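PDB 2YZH: thiol peroxidase from Aquifex aeolicus, which probably reduces hydrogen peroxide and organic hydroperoxides to water and alcohols at the expense of thioredoxin, protecting the cell against oxidative stress. Local coordinates for residues V49-T54 and R134-I139; V145-L150 and D161-K166. All coordinates share one frame; numbering follows the deposited sequence.

Contact 1: V49-T54 and R134-I139; sequences VQVIIT and RAVFII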
loop_
_atom_site.group_PDB
_atom_site.type_symbol
_atom_site.label_atom_id
_atom_site.label_comp_id
_atom_site.label_asym_id
_atom_site.label_seq_id
_atom_site.Cartn_x
_atom_site.Cartn_y
_atom_site.Cartn_z
ATOM N N VAL D 49 -13.651 26.872 -4.679
ATOM C CA VAL D 49 -14.490 25.799 -4.155
ATOM C C VAL D 49 -14.143 24.514 -4.896
ATOM O O VAL D 49 -14.105 24.487 -6.123
ATOM C CB VAL D 49 -15.996 26.112 -4.329
ATOM C CG1 VAL D 49 -16.828 24.880 -4.005
ATOM C CG2 VAL D 49 -16.395 27.251 -3.401
ATOM N N GLN D 50 -13.887 23.448 -4.148
ATOM C CA GLN D 50 -13.522 22.183 -4.761
ATOM C C GLN D 50 -14.631 21.152 -4.681
ATOM O O GLN D 50 -15.296 21.019 -3.659
ATOM C CB GLN D 50 -12.284 21.595 -4.080
ATOM C CG GLN D 50 -11.088 22.505 -3.997
ATOM C CD GLN D 50 -9.929 21.827 -3.291
ATOM O OE1 GLN D 50 -9.419 20.811 -3.762
ATOM N NE2 GLN D 50 -9.516 22.377 -2.154
ATOM N N VAL D 51 -14.817 20.421 -5.771
ATOM C CA VAL D 51 -15.812 19.364 -5.829
ATOM C C VAL D 51 -15.060 18.093 -6.202
ATOM O O VAL D 51 -14.510 17.988 -7.296
ATOM C CB VAL D 51 -16.893 19.645 -6.895
ATOM C CG1 VAL D 51 -17.904 18.497 -6.928
ATOM C CG2 VAL D 51 -17.593 20.961 -6.587
ATOM N N ILE D 52 -15.023 17.143 -5.276
ATOM C CA ILE D 52 -14.334 15.880 -5.487
ATOM C C ILE D 52 -15.388 14.788 -5.609
ATOM O O ILE D 52 -16.149 14.538 -4.679
ATOM C CB ILE D 52 -13.394 15.578 -4.308
ATOM C CG1 ILE D 52 -12.380 16.716 -4.162
ATOM C CG2 ILE D 52 -12.685 14.250 -4.524
ATOM C CD1 ILE D 52 -11.504 16.607 -2.929
ATOM N N ILE D 53 -15.419 14.146 -6.770
ATOM C CA ILE D 53 -16.387 13.102 -7.059
ATOM C C ILE D 53 -15.669 11.765 -7.188
ATOM O O ILE D 53 -14.838 11.591 -8.073
ATOM C CB ILE D 53 -17.115 13.421 -8.389
ATOM C CG1 ILE D 53 -17.783 14.797 -8.280
ATOM C CG2 ILE D 53 -18.118 12.320 -8.724
ATOM C CD1 ILE D 53 -18.253 15.382 -9.603
ATOM N N THR D 54 -15.973 10.821 -6.306
ATOM C CA THR D 54 -15.316 9.526 -6.397
ATOM C C THR D 54 -16.217 8.499 -7.061
ATOM O O THR D 54 -17.432 8.497 -6.862
ATOM C CB THR D 54 -14.879 9.004 -5.008
ATOM O OG1 THR D 54 -16.023 8.882 -4.150
ATOM C CG2 THR D 54 -13.864 9.967 -4.379
ATOM N N ARG D 134 -18.919 5.363 -4.488
ATOM C CA ARG D 134 -19.466 6.527 -5.174
ATOM C C ARG D 134 -19.861 7.597 -4.167
ATOM O O ARG D 134 -20.793 7.417 -3.375
ATOM C CB ARG D 134 -20.676 6.103 -6.013
ATOM C CG ARG D 134 -21.104 7.103 -7.082
ATOM C CD ARG D 134 -22.316 6.571 -7.855
ATOM N NE ARG D 134 -22.098 5.214 -8.360
ATOM C CZ ARG D 134 -21.244 4.899 -9.329
ATOM N NH1 ARG D 134 -20.519 5.846 -9.914
ATOM N NH2 ARG D 134 -21.103 3.636 -9.706
ATOM N N ALA D 135 -19.147 8.717 -4.193
ATOM C CA ALA D 135 -19.426 9.799 -3.264
ATOM C C ALA D 135 -19.096 11.158 -3.857
ATOM O O ALA D 135 -18.453 11.255 -4.906
ATOM C CB ALA D 135 -18.629 9.597 -1.984
ATOM N N VAL D 136 -19.547 12.201 -3.173
ATOM C CA VAL D 136 -19.294 13.570 -3.589
ATOM C C VAL D 136 -18.950 14.406 -2.375
ATOM O O VAL D 136 -19.617 14.327 -1.347
ATOM C CB VAL D 136 -20.517 14.203 -4.278
ATOM C CG1 VAL D 136 -20.196 15.651 -4.663
ATOM C CG2 VAL D 136 -20.885 13.406 -5.511
ATOM N N PHE D 137 -17.893 15.200 -2.502
ATOM C CA PHE D 137 -17.447 16.073 -1.431
ATOM C C PHE D 137 -17.322 17.463 -2.012
ATOM O O PHE D 137 -16.930 17.620 -3.161
ATOM C CB PHE D 137 -16.064 15.651 -0.923
ATOM C CG PHE D 137 -16.024 14.270 -0.352
ATOM C CD1 PHE D 137 -16.410 14.038 0.960
ATOM C CD2 PHE D 137 -15.644 13.192 -1.146
ATOM C CE1 PHE D 137 -16.427 12.743 1.481
ATOM C CE2 PHE D 137 -15.659 11.898 -0.637
ATOM C CZ PHE D 137 -16.052 11.676 0.681
ATOM N N ILE D 138 -17.673 18.467 -1.223
ATOM C CA ILE D 138 -17.514 19.843 -1.660
ATOM C C ILE D 138 -16.689 20.490 -0.565
ATOM O O ILE D 138 -17.055 20.442 0.610
ATOM C CB ILE D 138 -18.857 20.572 -1.819
ATOM C CG1 ILE D 138 -19.700 19.873 -2.887
ATOM C CG2 ILE D 138 -18.607 22.012 -2.245
ATOM C CD1 ILE D 138 -21.077 20.488 -3.078
ATOM N N ILE D 139 -15.557 21.060 -0.956
ATOM C CA ILE D 139 -14.641 21.695 -0.018
ATOM C C ILE D 139 -14.695 23.208 -0.185
ATOM O O ILE D 139 -14.622 23.708 -1.309
ATOM C CB ILE D 139 -13.191 21.216 -0.278
ATOM C CG1 ILE D 139 -13.163 19.686 -0.420
ATOM C CG2 ILE D 139 -12.272 21.692 0.831
ATOM C CD1 ILE D 139 -13.823 18.925 0.721
#
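Gln50 to Thr54 pair with Ile139 to Ala135 as antiparallel neighbours in the central sheet of the thioredoxin fold, a wholly buried contact. Three hydrogen-bonded pairs, Gln50 with Ile139, Ile52 with Phe137 and Thr54 with Ala135, each contribute two backbone bonds. Ile139 N to Gln50 O is the shortest at 2.7 Å, and Ala135 N to Thr54 O, at the other end, the longest at 3.2 Å. The non-hydrogen-bonded pairs, Val51 with Ile138 and Ile53 with Val136, put branched side chains, suited to strand and core, on one face. Diagonal contacts join them: Val51 CG1 lies 4.3 Å from Val136 CG1, and Val49 CG1 3.8 Å from Ile138 CG2. Helix 160-170 covers Val51, Val136 and Ile138, while Ile53 rests on Phe70 of helix 61-73. On the other face Ile52 CD1 reaches Ile139 CG1 at 4.3 Å, and the Phe137 ring, edge-to-face with Tyr119, has Ile52 O at its edge. Thr54 turns OG1 between its backbone N and carbonyl carbon (chi1 59°), 3.5 Å from the small Ala135 CB, and the hydroxyl bonds to Ala133 O. The guanidinium of Arg134 bonds Ile154 O and forms a salt bridge with Glu66, and the side chain touches Cys63, the predicted active-site cysteine. The paired backbone N and O atoms thus satisfy one another in a buried, largely apolar setting.

Contact 2: V145-L150 and D161-K166; sequences VAYVQL and DEVVNK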
loop_
_atom_site.group_PDB
_atom_site.type_symbol
_atom_site.label_atom_id
_atom_site.label_comp_id
_atom_site.label_asym_id
_atom_site.label_seq_id
_atom_site.Cartn_x
_atom_site.Cartn_y
_atom_site.Cartn_z
ATOM N N VAL D 145 -14.551 20.498 4.785
ATOM C CA VAL D 145 -15.584 19.755 4.084
ATOM C C VAL D 145 -16.884 20.508 4.362
ATOM O O VAL D 145 -17.307 20.621 5.508
ATOM C CB VAL D 145 -15.703 18.314 4.622
ATOM C CG1 VAL D 145 -16.816 17.583 3.893
ATOM C CG2 VAL D 145 -14.374 17.587 4.454
ATOM N N ALA D 146 -17.511 21.019 3.314
ATOM C CA ALA D 146 -18.741 21.783 3.468
ATOM C C ALA D 146 -19.975 20.978 3.104
ATOM O O ALA D 146 -21.097 21.381 3.413
ATOM C CB ALA D 146 -18.670 23.043 2.612
ATOM N N TYR D 147 -19.766 19.836 2.457
ATOM C CA TYR D 147 -20.868 18.988 2.022
ATOM C C TYR D 147 -20.381 17.577 1.719
ATOM O O TYR D 147 -19.251 17.387 1.269
ATOM C CB TYR D 147 -21.489 19.589 0.756
ATOM C CG TYR D 147 -22.477 18.697 0.038
ATOM C CD1 TYR D 147 -23.838 18.739 0.342
ATOM C CD2 TYR D 147 -22.051 17.824 -0.963
ATOM C CE1 TYR D 147 -24.751 17.934 -0.338
ATOM C CE2 TYR D 147 -22.951 17.015 -1.644
ATOM C CZ TYR D 147 -24.302 17.077 -1.327
ATOM O OH TYR D 147 -25.192 16.284 -2.013
ATOM N N VAL D 148 -21.240 16.591 1.963
ATOM C CA VAL D 148 -20.902 15.201 1.680
ATOM C C VAL D 148 -22.125 14.423 1.215
ATOM O O VAL D 148 -23.240 14.645 1.695
ATOM C CB VAL D 148 -20.336 14.457 2.924
ATOM C CG1 VAL D 148 -19.086 15.151 3.437
ATOM C CG2 VAL D 148 -21.393 14.384 4.012
ATOM N N GLN D 149 -21.913 13.529 0.258
ATOM C CA GLN D 149 -22.975 12.669 -0.227
ATOM C C GLN D 149 -22.383 11.308 -0.555
ATOM O O GLN D 149 -21.519 11.186 -1.421
ATOM C CB GLN D 149 -23.669 13.227 -1.475
ATOM C CG GLN D 149 -24.702 12.234 -2.023
ATOM C CD GLN D 149 -25.346 12.653 -3.335
ATOM O OE1 GLN D 149 -25.900 11.817 -4.049
ATOM N NE2 GLN D 149 -25.286 13.942 -3.655
ATOM N N LEU D 150 -22.830 10.291 0.168
ATOM C CA LEU D 150 -22.373 8.937 -0.076
ATOM C C LEU D 150 -23.565 8.200 -0.658
ATOM O O LEU D 150 -24.560 7.996 0.035
ATOM C CB LEU D 150 -21.943 8.258 1.226
ATOM C CG LEU D 150 -21.554 6.784 1.067
ATOM C CD1 LEU D 150 -20.298 6.682 0.201
ATOM C CD2 LEU D 150 -21.301 6.159 2.428
ATOM N N ASP D 161 -28.600 17.417 -8.686
ATOM C CA ASP D 161 -29.094 18.745 -8.340
ATOM C C ASP D 161 -28.626 19.235 -6.976
ATOM O O ASP D 161 -28.235 20.392 -6.828
ATOM C CB ASP D 161 -30.625 18.767 -8.384
ATOM C CG ASP D 161 -31.169 18.420 -9.753
ATOM O OD1 ASP D 161 -30.735 19.054 -10.741
ATOM O OD2 ASP D 161 -32.030 17.517 -9.839
ATOM N N GLU D 162 -28.675 18.354 -5.983
ATOM C CA GLU D 162 -28.268 18.705 -4.627
ATOM C C GLU D 162 -26.847 19.262 -4.605
ATOM O O GLU D 162 -26.560 20.237 -3.912
ATOM C CB GLU D 162 -28.367 17.475 -3.718
ATOM C CG GLU D 162 -28.086 17.757 -2.252
ATOM C CD GLU D 162 -28.330 16.547 -1.369
ATOM O OE1 GLU D 162 -29.486 16.069 -1.317
ATOM O OE2 GLU D 162 -27.369 16.072 -0.729
ATOM N N VAL D 163 -25.962 18.637 -5.369
ATOM C CA VAL D 163 -24.577 19.078 -5.440
ATOM C C VAL D 163 -24.509 20.471 -6.070
ATOM O O VAL D 163 -23.957 21.404 -5.483
ATOM C CB VAL D 163 -23.732 18.095 -6.281
ATOM C CG1 VAL D 163 -22.310 18.591 -6.383
ATOM C CG2 VAL D 163 -23.767 16.704 -5.652
ATOM N N VAL D 164 -25.082 20.601 -7.262
ATOM C CA VAL D 164 -25.088 21.869 -7.988
ATOM C C VAL D 164 -25.573 23.036 -7.130
ATOM O O VAL D 164 -24.937 24.086 -7.089
ATOM C CB VAL D 164 -25.979 21.784 -9.245
ATOM C CG1 VAL D 164 -26.007 23.130 -9.959
ATOM C CG2 VAL D 164 -25.457 20.702 -10.175
ATOM N N ASN D 165 -26.696 22.851 -6.446
ATOM C CA ASN D 165 -27.242 23.911 -5.605
ATOM C C ASN D 165 -26.288 24.311 -4.487
ATOM O O ASN D 165 -26.142 25.494 -4.182
ATOM C CB ASN D 165 -28.582 23.482 -5.006
ATOM C CG ASN D 165 -29.601 23.112 -6.067
ATOM O OD1 ASN D 165 -29.720 23.789 -7.090
ATOM N ND2 ASN D 165 -30.347 22.039 -5.825
ATOM N N LYS D 166 -25.631 23.328 -3.880
ATOM C CA LYS D 166 -24.695 23.610 -2.803
ATOM C C LYS D 166 -23.512 24.422 -3.325
ATOM O O LYS D 166 -23.098 25.404 -2.704
ATOM C CB LYS D 166 -24.198 22.304 -2.176
ATOM C CG LYS D 166 -23.320 22.514 -0.954
ATOM C CD LYS D 166 -24.084 23.210 0.159
ATOM C CE LYS D 166 -23.191 23.469 1.354
ATOM N NZ LYS D 166 -23.936 24.100 2.487
HETATM O O HOH W 1 -21.874 23.715 4.639
#
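Tyr147 and Glu162 meet where helix 160-170 packs on the edge strand 145-150 of the thioredoxin-fold sheet, the strand and helix segments running nearly antiparallel with axes 10.1 Å apart. The strand carries a classic beta bulge, in which Ala146 and Tyr147 together sit opposite Ile138 of the neighbouring strand, and Tyr147 points toward the helix. The side chains of Tyr147 and Glu162 cross obliquely, ring and carboxylate planes 86° apart, and OH gives a short hydrogen bond of 2.5 Å to Glu162 OE2, met on the anti side and 32° out of the carboxylate plane. Gln149 NE2 donates to the same hydroxyl at 2.9 Å, so the oxygen is gripped twice; Gln149 OE1 is in turn held by Asn159 N. Val163, a compact branched residue, brings CG2 to 4.1 Å from Tyr147 CE2, its side chain at about a right angle to the tyrosine. A phenylalanine in place of Tyr147 would probably leave Glu162 OE2 and Gln149 NE2 without the hydroxyl they share. Lys166 suits this partly exposed border because its methylene chain packs, CG lying 3.9 Å from Tyr147 CB, while its terminal ammonium keeps polar partners, among them Glu169 in a salt bridge. The chain bends at chi2 (62°), where CD turns off its line. A water joins the two segments, accepting from Lys166 NZ at 3.0 Å and donating to Ala146 O at 2.7 Å.

How the contacts relate
Strand 135-139 joins the two contacts, whose centres lie about 8 Å apart: it pairs with 49-54 in contact 1 and with 145-150, which bears contact 2, along its other edge. Ile138 O accepts a probable hydrogen bond from Ala146 N at 2.8 Å, and Val136 N makes another to Gln149 O, also 2.8 Å. Helix 160-170 continues the link, since Val163 and Lys166 of contact 2 also touch Val136 and Ile138 of contact 1. The active site belongs to the contact 1 side: the side chain of Arg134 comes within about 3 Å of that of Cys63, whereas contact 2 lies away from it, on the outer strand of the chain's sheet.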